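Local atomic coordinates of VlsE1 (Borreliella burgdorferi, PDB entry 1L8W), a protein that serves as a variable surface antigen of the Lyme disease spirochaete and is thought to let the bacterium escape host immunity through antigenic switching. Residues 217-220 / 221-224; 305-308 / 309-312; 204-207 / 208-212. All blocks are in the same frame, centred on the assembly; numbering follows the deposited sequence.

Interaction 1: residues 217-220 / 221-224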
ATOM      1  N   ALA A 217      -0.367   8.687 -12.288  1.00 20.56           N
ATOM      2  CA  ALA A 217       0.163   8.003 -13.469  1.00 21.96           C
ATOM      3  C   ALA A 217       0.167   6.476 -13.446  1.00 23.32           C
ATOM      4  O   ALA A 217       0.633   5.847 -14.400  1.00 25.33           O
ATOM      5  CB  ALA A 217       1.578   8.504 -13.738  1.00 20.70           C
ATOM      6  N   VAL A 218      -0.340   5.873 -12.374  1.00 23.97           N
ATOM      7  CA  VAL A 218      -0.361   4.414 -12.280  1.00 22.62           C
ATOM      8  C   VAL A 218      -1.682   3.892 -11.716  1.00 23.57           C
ATOM      9  O   VAL A 218      -2.373   4.593 -10.978  1.00 23.95           O
ATOM     10  CB  VAL A 218       0.802   3.904 -11.402  1.00 21.74           C
ATOM     11  CG1 VAL A 218       2.135   4.313 -12.021  1.00 19.88           C
ATOM     12  CG2 VAL A 218       0.672   4.462  -9.985  1.00 21.86           C
ATOM     13  N   SER A 219      -2.040   2.661 -12.072  1.00 22.42           N
ATOM     14  CA  SER A 219      -3.284   2.086 -11.586  1.00 22.57           C
ATOM     15  C   SER A 219      -3.025   1.401 -10.240  1.00 22.26           C
ATOM     16  O   SER A 219      -1.888   1.341  -9.771  1.00 22.91           O
ATOM     17  CB  SER A 219      -3.848   1.091 -12.619  1.00 22.21           C
ATOM     18  OG  SER A 219      -3.075  -0.103 -12.701  1.00 21.82           O
ATOM     19  N   GLY A 220      -4.080   0.896  -9.616  1.00 24.34           N
ATOM     20  CA  GLY A 220      -3.923   0.222  -8.339  1.00 22.43           C
ATOM     21  C   GLY A 220      -3.151  -1.070  -8.500  1.00 23.23           C
ATOM     22  O   GLY A 220      -2.303  -1.399  -7.667  1.00 22.74           O
ATOM     23  N   GLU A 221      -3.449  -1.807  -9.568  1.00 23.63           N
ATOM     24  CA  GLU A 221      -2.765  -3.067  -9.848  1.00 25.95           C
ATOM     25  C   GLU A 221      -1.252  -2.857  -9.900  1.00 26.40           C
ATOM     26  O   GLU A 221      -0.487  -3.592  -9.264  1.00 27.77           O
ATOM     27  CB  GLU A 221      -3.227  -3.652 -11.183  1.00 29.38           C
ATOM     28  CG  GLU A 221      -4.694  -4.034 -11.246  1.00 32.97           C
ATOM     29  CD  GLU A 221      -5.613  -2.845 -11.039  1.00 36.20           C
ATOM     30  OE1 GLU A 221      -5.386  -1.800 -11.686  1.00 37.24           O
ATOM     31  OE2 GLU A 221      -6.565  -2.956 -10.235  1.00 37.63           O
ATOM     32  N   GLN A 222      -0.822  -1.847 -10.652  1.00 25.18           N
ATOM     33  CA  GLN A 222       0.602  -1.549 -10.791  1.00 24.21           C
ATOM     34  C   GLN A 222       1.268  -1.237  -9.458  1.00 23.14           C
ATOM     35  O   GLN A 222       2.379  -1.687  -9.200  1.00 25.01           O
ATOM     36  CB  GLN A 222       0.806  -0.380 -11.762  1.00 20.84           C
ATOM     37  CG  GLN A 222       0.535  -0.729 -13.212  1.00 19.66           C
ATOM     38  CD  GLN A 222       0.710   0.467 -14.131  1.00 22.78           C
ATOM     39  OE1 GLN A 222      -0.159   1.330 -14.219  1.00 18.26           O
ATOM     40  NE2 GLN A 222       1.854   0.531 -14.804  1.00 25.54           N
ATOM     41  N   ILE A 223       0.595  -0.457  -8.618  1.00 23.43           N
ATOM     42  CA  ILE A 223       1.137  -0.122  -7.304  1.00 22.81           C
ATOM     43  C   ILE A 223       1.186  -1.393  -6.446  1.00 21.47           C
ATOM     44  O   ILE A 223       2.121  -1.597  -5.674  1.00 20.68           O
ATOM     45  CB  ILE A 223       0.276   0.945  -6.596  1.00 21.02           C
ATOM     46  CG1 ILE A 223       0.217   2.216  -7.451  1.00 22.78           C
ATOM     47  CG2 ILE A 223       0.881   1.283  -5.256  1.00 17.47           C
ATOM     48  CD1 ILE A 223      -0.842   3.221  -7.012  1.00 20.12           C
ATOM     49  N   LEU A 224       0.179  -2.245  -6.605  1.00 20.81           N
ATOM     50  CA  LEU A 224       0.097  -3.501  -5.870  1.00 22.09           C
ATOM     51  C   LEU A 224       1.285  -4.381  -6.249  1.00 23.64           C
ATOM     52  O   LEU A 224       1.975  -4.919  -5.384  1.00 24.61           O
ATOM     53  CB  LEU A 224      -1.201  -4.236  -6.219  1.00 21.96           C
ATOM     54  CG  LEU A 224      -2.058  -4.832  -5.092  1.00 21.16           C
ATOM     55  CD1 LEU A 224      -2.983  -5.888  -5.680  1.00 19.04           C
ATOM     56  CD2 LEU A 224      -1.185  -5.453  -4.019  1.00 19.28           C
TER
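Ser-219 turns its OG between its own backbone N and carbonyl carbon (chi1 71°), while Glu-221 bends at its second torsion (62°) and brings its carboxylate back toward that hydroxyl. OG donates to Glu-221 OE1 at 3.0 Å, meeting the oxygen on its anti side and somewhat out of the carboxylate plane. Gln-222 runs extended beyond CG, and its amide oxygen takes the backbone N-H of Ser-219: the N to OE1 distance is 3.1 Å and the bond is nearly straight at 169°. Ser-219 is the N-cap, so this bond, from the N-cap N-H to the side chain three residues on, is one half of a capping box. Flanking the polar cap, Val-218 CG2 presses on Ile-223 CG1 at a tight 3.4 Å, the two side chains crossing at about a right angle. An apolar pair at these two positions around an N-cap is a hydrophobic staple. The backbone bonds from Ile-223 N to Ser-219 O (3.3 Å) and from Leu-224 N to Gly-220 O (2.8 Å) open helix 220-230. Val-218 and Ile-223 both rest on Ala-273 of helix 269-281, whereas Leu-224 reaches Ala-315 and Ile-316 of helix 294-333 and Ile-163 and Val-167 of helix 153-170.

Interaction 2: residues 305-308 / 309-312; sequences AESA and VRKV
From Ala-305 to Val-312 the chain is regular alpha-helix, with i to i+4 bonds such as Val-309 N to Ala-305 O and Lys-311 N to Ser-307 O, each 2.9 Å. On one side of this turn, Glu-306 and Arg-310 are a helical turn apart and slant across one another. Arg-310 leans back toward Glu-306 from its first torsion on (chi1 -74°), and a bend at the third leaves one face of the guanidinium over Glu-306 CB and Ser-307 N; Glu-306 CB is 3.8 Å from Arg-310 NH1. The carboxylate of Glu-306 is turned 74° from the guanidinium plane, and the direct salt bridge from Glu-306 OE1 to Arg-310 NH1 is long at 3.9 Å. Water closes the gap. Water 1 donates to Glu-306 OE1 at 2.6 Å and accepts from Arg-310 NH1, while water 2 donates to the same OE1 at 2.7 Å and accepts from Arg-310 NH2. A third water accepts from Arg-310 NE at 3.0 Å; all three sit at the guanidinium edge, in its plane. Glu-306 OE2 forms a salt bridge with Lys-302, and Ser-307 OG bonds back to the carbonyl of Gly-303. Lys-311 lays its CG against Ser-307 O, then runs extended away to bond the carbonyls of Val-215 and Val-218. Another side of the helix is apolar: Ala-308 and Val-312 touch helix 269-281, and Val-309 rests on Ile-138 and Met-281. Lys-302, Glu-306 and Arg-310, spaced four apart, thus form a run of alternating charge along one helix. The link between Glu-306 and Arg-310 runs through two bridging waters, with the direct ion pair probably the weaker part, and the flanking positive charges would be expected to favour the ionised carboxylate.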
ATOM      1  N   ALA A 305      -1.152  10.354  -0.840  1.00 15.26           N
ATOM      2  CA  ALA A 305      -1.070   9.239   0.089  1.00 14.77           C
ATOM      3  C   ALA A 305      -2.423   8.548   0.143  1.00 16.58           C
ATOM      4  O   ALA A 305      -2.516   7.320   0.087  1.00 16.44           O
ATOM      5  CB  ALA A 305      -0.676   9.749   1.485  1.00 15.95           C
ATOM      6  N   GLU A 306      -3.476   9.352   0.239  1.00 18.26           N
ATOM      7  CA  GLU A 306      -4.827   8.809   0.297  1.00 18.45           C
ATOM      8  C   GLU A 306      -5.191   8.105  -1.000  1.00 18.57           C
ATOM      9  O   GLU A 306      -5.719   6.987  -0.981  1.00 20.93           O
ATOM     10  CB  GLU A 306      -5.818   9.924   0.636  1.00 17.01           C
ATOM     11  CG  GLU A 306      -5.680  10.387   2.091  1.00 15.00           C
ATOM     12  CD  GLU A 306      -6.496  11.616   2.415  1.00 19.04           C
ATOM     13  OE1 GLU A 306      -7.443  11.934   1.655  1.00 19.68           O
ATOM     14  OE2 GLU A 306      -6.194  12.257   3.444  1.00 17.56           O
ATOM     15  N   SER A 307      -4.910   8.733  -2.134  1.00 17.97           N
ATOM     16  CA  SER A 307      -5.215   8.069  -3.399  1.00 18.52           C
ATOM     17  C   SER A 307      -4.366   6.810  -3.547  1.00 15.71           C
ATOM     18  O   SER A 307      -4.856   5.782  -4.003  1.00 17.64           O
ATOM     19  CB  SER A 307      -4.964   9.004  -4.578  1.00 17.02           C
ATOM     20  OG  SER A 307      -5.972   9.990  -4.625  1.00 20.55           O
ATOM     21  N   ALA A 308      -3.094   6.893  -3.166  1.00 15.33           N
ATOM     22  CA  ALA A 308      -2.211   5.733  -3.260  1.00 13.09           C
ATOM     23  C   ALA A 308      -2.793   4.561  -2.464  1.00 14.92           C
ATOM     24  O   ALA A 308      -2.854   3.431  -2.952  1.00 10.72           O
ATOM     25  CB  ALA A 308      -0.819   6.073  -2.734  1.00 13.04           C
ATOM     26  N   VAL A 309      -3.216   4.822  -1.234  1.00 15.83           N
ATOM     27  CA  VAL A 309      -3.773   3.740  -0.439  1.00 19.08           C
ATOM     28  C   VAL A 309      -5.128   3.256  -0.972  1.00 17.59           C
ATOM     29  O   VAL A 309      -5.364   2.053  -1.068  1.00 18.57           O
ATOM     30  CB  VAL A 309      -3.889   4.130   1.044  1.00 19.15           C
ATOM     31  CG1 VAL A 309      -4.621   5.448   1.179  1.00 23.45           C
ATOM     32  CG2 VAL A 309      -4.611   3.029   1.804  1.00 16.75           C
ATOM     33  N   ARG A 310      -6.013   4.177  -1.340  1.00 17.67           N
ATOM     34  CA  ARG A 310      -7.305   3.772  -1.879  1.00 14.19           C
ATOM     35  C   ARG A 310      -7.122   2.910  -3.130  1.00 16.26           C
ATOM     36  O   ARG A 310      -7.888   1.972  -3.353  1.00 16.29           O
ATOM     37  CB  ARG A 310      -8.167   4.990  -2.221  1.00 15.58           C
ATOM     38  CG  ARG A 310      -8.769   5.719  -1.025  1.00 14.90           C
ATOM     39  CD  ARG A 310      -9.843   6.702  -1.468  1.00 10.48           C
ATOM     40  NE  ARG A 310      -9.295   7.827  -2.223  1.00 20.54           N
ATOM     41  CZ  ARG A 310      -9.117   9.049  -1.729  1.00 16.15           C
ATOM     42  NH1 ARG A 310      -9.448   9.321  -0.473  1.00 18.02           N
ATOM     43  NH2 ARG A 310      -8.608  10.000  -2.490  1.00 15.85           N
ATOM     44  N   LYS A 311      -6.117   3.225  -3.951  1.00 15.31           N
ATOM     45  CA  LYS A 311      -5.867   2.446  -5.166  1.00 12.96           C
ATOM     46  C   LYS A 311      -5.361   1.038  -4.834  1.00 15.22           C
ATOM     47  O   LYS A 311      -5.804   0.050  -5.429  1.00 15.88           O
ATOM     48  CB  LYS A 311      -4.843   3.144  -6.081  1.00 11.68           C
ATOM     49  CG  LYS A 311      -5.389   4.319  -6.880  1.00 12.18           C
ATOM     50  CD  LYS A 311      -4.374   4.804  -7.937  1.00  9.34           C
ATOM     51  CE  LYS A 311      -5.015   5.852  -8.853  1.00  8.89           C
ATOM     52  NZ  LYS A 311      -4.103   6.279  -9.947  1.00  6.30           N
ATOM     53  N   VAL A 312      -4.424   0.941  -3.899  1.00 15.45           N
ATOM     54  CA  VAL A 312      -3.888  -0.365  -3.519  1.00 17.62           C
ATOM     55  C   VAL A 312      -4.934  -1.284  -2.858  1.00 15.46           C
ATOM     56  O   VAL A 312      -5.068  -2.452  -3.234  1.00 18.62           O
ATOM     57  CB  VAL A 312      -2.660  -0.201  -2.597  1.00 14.93           C
ATOM     58  CG1 VAL A 312      -2.925   0.883  -1.605  1.00 24.22           C
ATOM     59  CG2 VAL A 312      -2.368  -1.495  -1.864  1.00 20.65           C
TER
HETATM   60  O   HOH W   1      -9.929  11.328   1.528  1.00 14.90           O
HETATM   61  O   HOH W   2      -8.405  12.205  -0.875  1.00 17.79           O
HETATM   62  O   HOH W   3      -8.816   8.463  -5.126  1.00  5.29           O

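Interaction 3: residues 204-207 / 208-212; sequences DSEA and ASKAA
The contact between residues 204-207 and 208-212 is the capped first turns of helix 205-216, about 19 Å from the centre of the chain, with an acid and a lysine paired along the helix surface. Asp-204 is the N-cap: its OD1 accepts from Ala-207 N at 3.3 Å and 152°, met nearly along the C-O axis, so one of the first amides of the helix is bound by a side chain. The carbonyl oxygen of Asp-204 takes Ala-208 N at 3.1 Å. Further on, Lys-210 N bonds Glu-206 O at 3.1 Å and Ala-211 N bonds Ala-207 O at 3.0 Å. Glu-206 and Lys-210 run alongside each other in the same direction. CG of Glu-206 is anti to its backbone nitrogen (chi1 158°) and the chain is extended, whereas Lys-210 bends at its second and fourth torsions; Lys-210 NZ ends 4.0 Å from Glu-206 OE2, a long salt bridge. That ammonium also makes a weak hydrogen bond to the carbonyl of Asn-186. Small residues form the buried side: Ala-208 meets Ala-297 and Ala-300 of helix 294-333, and Ala-211 meets Ile-301. Ser-205 N is bonded to Glu-293, which ties the start of one helix to the residue just before the other. The side-chain bond from Asp-204 to the third residue of the helix is a classic Asp N-cap, and the split between an alanine face on helix 294-333 and a polar face with the Glu-206 and Lys-210 pair makes this an amphipathic helix start.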
ATOM      1  N   ASP A 204       8.507  20.443  -0.369  1.00 24.56           N
ATOM      2  CA  ASP A 204       7.748  21.646  -0.674  1.00 25.00           C
ATOM      3  C   ASP A 204       6.628  21.400  -1.672  1.00 23.86           C
ATOM      4  O   ASP A 204       6.455  20.294  -2.190  1.00 23.18           O
ATOM      5  CB  ASP A 204       8.662  22.783  -1.169  1.00 24.79           C
ATOM      6  CG  ASP A 204       9.336  22.477  -2.505  1.00 26.05           C
ATOM      7  OD1 ASP A 204       9.095  21.402  -3.101  1.00 24.73           O
ATOM      8  OD2 ASP A 204      10.121  23.336  -2.956  1.00 26.71           O
ATOM      9  N   SER A 205       5.865  22.458  -1.910  1.00 23.92           N
ATOM     10  CA  SER A 205       4.725  22.450  -2.809  1.00 24.28           C
ATOM     11  C   SER A 205       4.919  21.620  -4.076  1.00 24.92           C
ATOM     12  O   SER A 205       4.099  20.760  -4.384  1.00 25.16           O
ATOM     13  CB  SER A 205       4.376  23.899  -3.165  1.00 26.14           C
ATOM     14  OG  SER A 205       3.185  23.980  -3.921  1.00 31.07           O
ATOM     15  N   GLU A 206       6.001  21.886  -4.805  1.00 25.70           N
ATOM     16  CA  GLU A 206       6.307  21.178  -6.044  1.00 25.45           C
ATOM     17  C   GLU A 206       6.570  19.681  -5.879  1.00 24.98           C
ATOM     18  O   GLU A 206       6.219  18.881  -6.756  1.00 25.00           O
ATOM     19  CB  GLU A 206       7.516  21.819  -6.726  1.00 26.05           C
ATOM     20  CG  GLU A 206       8.231  20.881  -7.694  1.00 31.08           C
ATOM     21  CD  GLU A 206       9.481  21.491  -8.281  1.00 32.84           C
ATOM     22  OE1 GLU A 206      10.283  22.044  -7.505  1.00 35.04           O
ATOM     23  OE2 GLU A 206       9.665  21.412  -9.513  1.00 36.24           O
ATOM     24  N   ALA A 207       7.208  19.304  -4.776  1.00 22.66           N
ATOM     25  CA  ALA A 207       7.509  17.899  -4.528  1.00 19.56           C
ATOM     26  C   ALA A 207       6.226  17.129  -4.213  1.00 20.18           C
ATOM     27  O   ALA A 207       6.107  15.952  -4.558  1.00 18.59           O
ATOM     28  CB  ALA A 207       8.495  17.768  -3.384  1.00 18.96           C
ATOM     29  N   ALA A 208       5.276  17.799  -3.560  1.00 18.02           N
ATOM     30  CA  ALA A 208       3.997  17.187  -3.211  1.00 18.51           C
ATOM     31  C   ALA A 208       3.198  16.955  -4.480  1.00 18.39           C
ATOM     32  O   ALA A 208       2.398  16.025  -4.553  1.00 19.21           O
ATOM     33  CB  ALA A 208       3.208  18.087  -2.260  1.00 17.32           C
ATOM     34  N   SER A 209       3.412  17.814  -5.474  1.00 18.43           N
ATOM     35  CA  SER A 209       2.722  17.686  -6.751  1.00 15.40           C
ATOM     36  C   SER A 209       3.315  16.483  -7.488  1.00 15.99           C
ATOM     37  O   SER A 209       2.604  15.744  -8.177  1.00 18.01           O
ATOM     38  CB  SER A 209       2.896  18.967  -7.572  1.00 17.30           C
ATOM     39  OG  SER A 209       2.052  18.992  -8.711  1.00 17.78           O
ATOM     40  N   LYS A 210       4.617  16.288  -7.322  1.00 17.06           N
ATOM     41  CA  LYS A 210       5.332  15.175  -7.938  1.00 17.03           C
ATOM     42  C   LYS A 210       4.803  13.859  -7.384  1.00 18.61           C
ATOM     43  O   LYS A 210       4.581  12.900  -8.132  1.00 16.19           O
ATOM     44  CB  LYS A 210       6.833  15.290  -7.651  1.00 18.91           C
ATOM     45  CG  LYS A 210       7.499  16.547  -8.241  1.00 20.79           C
ATOM     46  CD  LYS A 210       7.222  16.661  -9.736  1.00 23.82           C
ATOM     47  CE  LYS A 210       7.954  17.841 -10.371  1.00 27.79           C
ATOM     48  NZ  LYS A 210       9.421  17.589 -10.502  1.00 30.06           N
ATOM     49  N   ALA A 211       4.588  13.826  -6.067  1.00 19.26           N
ATOM     50  CA  ALA A 211       4.076  12.631  -5.395  1.00 19.25           C
ATOM     51  C   ALA A 211       2.673  12.315  -5.876  1.00 19.48           C
ATOM     52  O   ALA A 211       2.340  11.152  -6.103  1.00 22.45           O
ATOM     53  CB  ALA A 211       4.078  12.833  -3.877  1.00 20.59           C
ATOM     54  N   ALA A 212       1.841  13.342  -6.021  1.00 16.40           N
ATOM     55  CA  ALA A 212       0.492  13.108  -6.506  1.00 17.74           C
ATOM     56  C   ALA A 212       0.521  12.683  -7.988  1.00 16.45           C
ATOM     57  O   ALA A 212      -0.247  11.819  -8.406  1.00 16.75           O
ATOM     58  CB  ALA A 212      -0.349  14.358  -6.328  1.00 17.70           C
TER

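In the fold
Along the chain the order is interaction 3, interaction 1, interaction 2. The first two cap successive helices, 205-216 and 220-230, and their centres are 19 Å apart with no touch. Interaction 2 lies inside the long helix 294-333, about 7 Å from the centre of the chain, and its centre is 9 Å from that of interaction 1 and 16 Å from that of interaction 3. Interactions 1 and 2 meet directly, where Lys-311 packs against Gly-220 and Ile-223. Helix 294-333 therefore runs past both capped helix starts, touching residues of 208-212 through its earlier turns and of 221-224 through later ones, in a largely helical surface protein.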